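PDB 5XNE: alpha-acetolactate decarboxylase from Bacillus subtilis subsp. subtilis str. 168, which decarboxylates (2S)-2-acetolactate to (R)-acetoin, which the cell can excrete, a step on the route from pyruvate to (R,R)-butane-2,3-diol. Local coordinates for residues Y110-D115 with S170-H175. Numbering follows the deposited sequence.
Sequences YAIRID and SGYHLH. With ZN (zinc ion), chain D.
I112 meets L174 and Y172 between two next-but-one strands of an antiparallel β-sheet region: strand 151-160 pairs with both 109-115 and 171-178, and the CA atoms of I112 and L174 stand 8.4 Å apart. The contact buries 113 Å² in all and is made by apolar side-chain atoms, bridging over the middle strand, to which I112 is tied by backbone bonding with G157.

From CB, which points at the other strand, the I112 side chain divides. CG2 meets CD2 of L174 at 3.6 Å, the two side chains crossing obliquely. CG1 lies anti to the backbone N (chi1 -178°), and the extended second torsion carries CD1 on to the edge of the Y172 ring, near its plane, 4.3 Å from CE1. F95 of helix 92-100 also touches I112, and the same helix anchors Y172, whose OH is hydrogen-bonded to the carbonyl O of E96.

L174 sits between two zinc ligands. The CB atoms of H173 and H175 project from the opposite side of the strand, and each ring binds the metal through NE2 at 2.2 Å. H186 and three waters complete the six ligands. Behind this site, H175 is oriented by a hydrogen bond from ND1 to the carbonyl O of L45.

R113, whose CB points away from 170-175, grips D115 side-on: NE reaches the syn lone pair of OD1 at 2.9 Å with an N-H...O angle of 163°, and NH2 meets the same OD1 at 3.3 Å from above the carboxylate plane.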
loop_
_atom_site.group_PDB
_atom_site.type_symbol
_atom_site.label_atom_id
_atom_site.label_comp_id
_atom_site.label_asym_id
_atom_site.label_seq_id
_atom_site.Cartn_x
_atom_site.Cartn_y
_atom_site.Cartn_z
ATOM N N TYR B 110 -1.198 2.920 12.830
ATOM C CA TYR B 110 -1.753 3.579 14.016
ATOM C C TYR B 110 -1.987 5.055 13.764
ATOM O O TYR B 110 -1.207 5.706 13.069
ATOM C CB TYR B 110 -0.825 3.434 15.238
ATOM C CG TYR B 110 -0.513 2.005 15.585
ATOM C CD1 TYR B 110 0.570 1.359 15.005
ATOM C CD2 TYR B 110 -1.315 1.295 16.468
ATOM C CE1 TYR B 110 0.867 0.033 15.305
ATOM C CE2 TYR B 110 -1.031 -0.033 16.774
ATOM C CZ TYR B 110 0.062 -0.651 16.183
ATOM O OH TYR B 110 0.357 -1.970 16.476
ATOM N N ALA B 111 -3.057 5.580 14.340
ATOM C CA ALA B 111 -3.206 7.019 14.465
ATOM C C ALA B 111 -2.768 7.371 15.872
ATOM O O ALA B 111 -3.003 6.602 16.819
ATOM C CB ALA B 111 -4.632 7.459 14.219
ATOM N N ILE B 112 -2.118 8.514 16.020
ATOM C CA ILE B 112 -1.619 8.898 17.331
ATOM C C ILE B 112 -1.826 10.381 17.581
ATOM O O ILE B 112 -1.656 11.220 16.694
ATOM C CB ILE B 112 -0.132 8.523 17.486
ATOM C CG1 ILE B 112 0.389 8.886 18.884
ATOM C CG2 ILE B 112 0.696 9.215 16.448
ATOM C CD1 ILE B 112 1.778 8.331 19.154
ATOM N N ARG B 113 -2.194 10.688 18.825
ATOM C CA ARG B 113 -2.500 12.037 19.243
ATOM C C ARG B 113 -1.864 12.319 20.594
ATOM O O ARG B 113 -1.950 11.503 21.511
ATOM C CB ARG B 113 -4.009 12.223 19.314
ATOM C CG ARG B 113 -4.460 13.583 19.709
ATOM C CD ARG B 113 -5.969 13.609 19.703
ATOM N NE ARG B 113 -6.456 14.841 20.283
ATOM C CZ ARG B 113 -7.715 15.242 20.203
ATOM N NH1 ARG B 113 -8.599 14.512 19.528
ATOM N NH2 ARG B 113 -8.072 16.381 20.780
ATOM N N ILE B 114 -1.217 13.470 20.678
ATOM C CA ILE B 114 -0.588 13.957 21.895
ATOM C C ILE B 114 -1.273 15.265 22.260
ATOM O O ILE B 114 -1.201 16.220 21.490
ATOM C CB ILE B 114 0.913 14.248 21.700
ATOM C CG1 ILE B 114 1.788 13.002 21.638
ATOM C CG2 ILE B 114 1.402 15.069 22.805
ATOM C CD1 ILE B 114 3.258 13.383 21.560
ATOM N N ASP B 115 -1.923 15.329 23.418
ATOM C CA ASP B 115 -2.560 16.569 23.845
ATOM C C ASP B 115 -1.921 17.060 25.127
ATOM O O ASP B 115 -1.894 16.343 26.118
ATOM C CB ASP B 115 -4.056 16.380 24.065
ATOM C CG ASP B 115 -4.771 15.923 22.817
ATOM O OD1 ASP B 115 -5.040 16.767 21.940
ATOM O OD2 ASP B 115 -5.064 14.717 22.721
ATOM N N SER B 170 6.890 6.104 6.104
ATOM C CA SER B 170 7.219 5.082 7.095
ATOM C C SER B 170 7.614 5.706 8.434
ATOM O O SER B 170 8.307 6.729 8.472
ATOM C CB SER B 170 8.367 4.199 6.580
ATOM O OG SER B 170 8.740 3.245 7.548
ATOM N N GLY B 171 7.188 5.075 9.522
ATOM C CA GLY B 171 7.479 5.585 10.851
ATOM C C GLY B 171 6.474 6.643 11.274
ATOM O O GLY B 171 5.308 6.598 10.868
ATOM N N TYR B 172 6.916 7.581 12.110
ATOM C CA TYR B 172 6.037 8.642 12.585
ATOM C C TYR B 172 5.926 9.763 11.577
ATOM O O TYR B 172 6.931 10.247 11.047
ATOM C CB TYR B 172 6.537 9.225 13.912
ATOM C CG TYR B 172 6.481 8.275 15.082
ATOM C CD1 TYR B 172 5.330 8.166 15.858
ATOM C CD2 TYR B 172 7.584 7.502 15.428
ATOM C CE1 TYR B 172 5.281 7.300 16.941
ATOM C CE2 TYR B 172 7.544 6.631 16.503
ATOM C CZ TYR B 172 6.392 6.538 17.255
ATOM O OH TYR B 172 6.358 5.677 18.327
ATOM N N HIS B 173 4.696 10.188 11.326
ATOM C CA HIS B 173 4.449 11.372 10.528
ATOM C C HIS B 173 3.435 12.207 11.307
ATOM O O HIS B 173 2.288 11.811 11.457
ATOM C CB HIS B 173 3.935 10.985 9.134
ATOM C CG HIS B 173 3.674 12.153 8.233
ATOM N ND1 HIS B 173 3.121 12.004 6.983
ATOM C CD2 HIS B 173 3.894 13.477 8.398
ATOM C CE1 HIS B 173 3.017 13.192 6.406
ATOM N NE2 HIS B 173 3.468 14.105 7.249
ATOM N N LEU B 174 3.888 13.340 11.825
ATOM C CA LEU B 174 3.115 14.101 12.808
ATOM C C LEU B 174 3.010 15.567 12.420
ATOM O O LEU B 174 3.986 16.164 11.951
ATOM C CB LEU B 174 3.763 13.991 14.200
ATOM C CG LEU B 174 4.066 12.579 14.696
ATOM C CD1 LEU B 174 4.947 12.657 15.942
ATOM C CD2 LEU B 174 2.795 11.812 14.982
ATOM N N HIS B 175 1.823 16.131 12.629
ATOM C CA HIS B 175 1.609 17.567 12.490
ATOM C C HIS B 175 1.227 18.151 13.854
ATOM O O HIS B 175 0.907 17.405 14.771
ATOM C CB HIS B 175 0.529 17.864 11.447
ATOM C CG HIS B 175 0.962 17.621 10.029
ATOM N ND1 HIS B 175 0.206 18.000 8.948
ATOM C CD2 HIS B 175 2.079 17.036 9.524
ATOM C CE1 HIS B 175 0.830 17.665 7.828
ATOM N NE2 HIS B 175 1.968 17.076 8.151
HETATM ZN ZN ZN D . 3.485 16.288 6.706
HETATM O O HOH W 1 4.578 15.803 4.720
HETATM O O HOH W 2 1.944 15.950 5.124
HETATM O O HOH W 3 3.637 18.192 5.434
#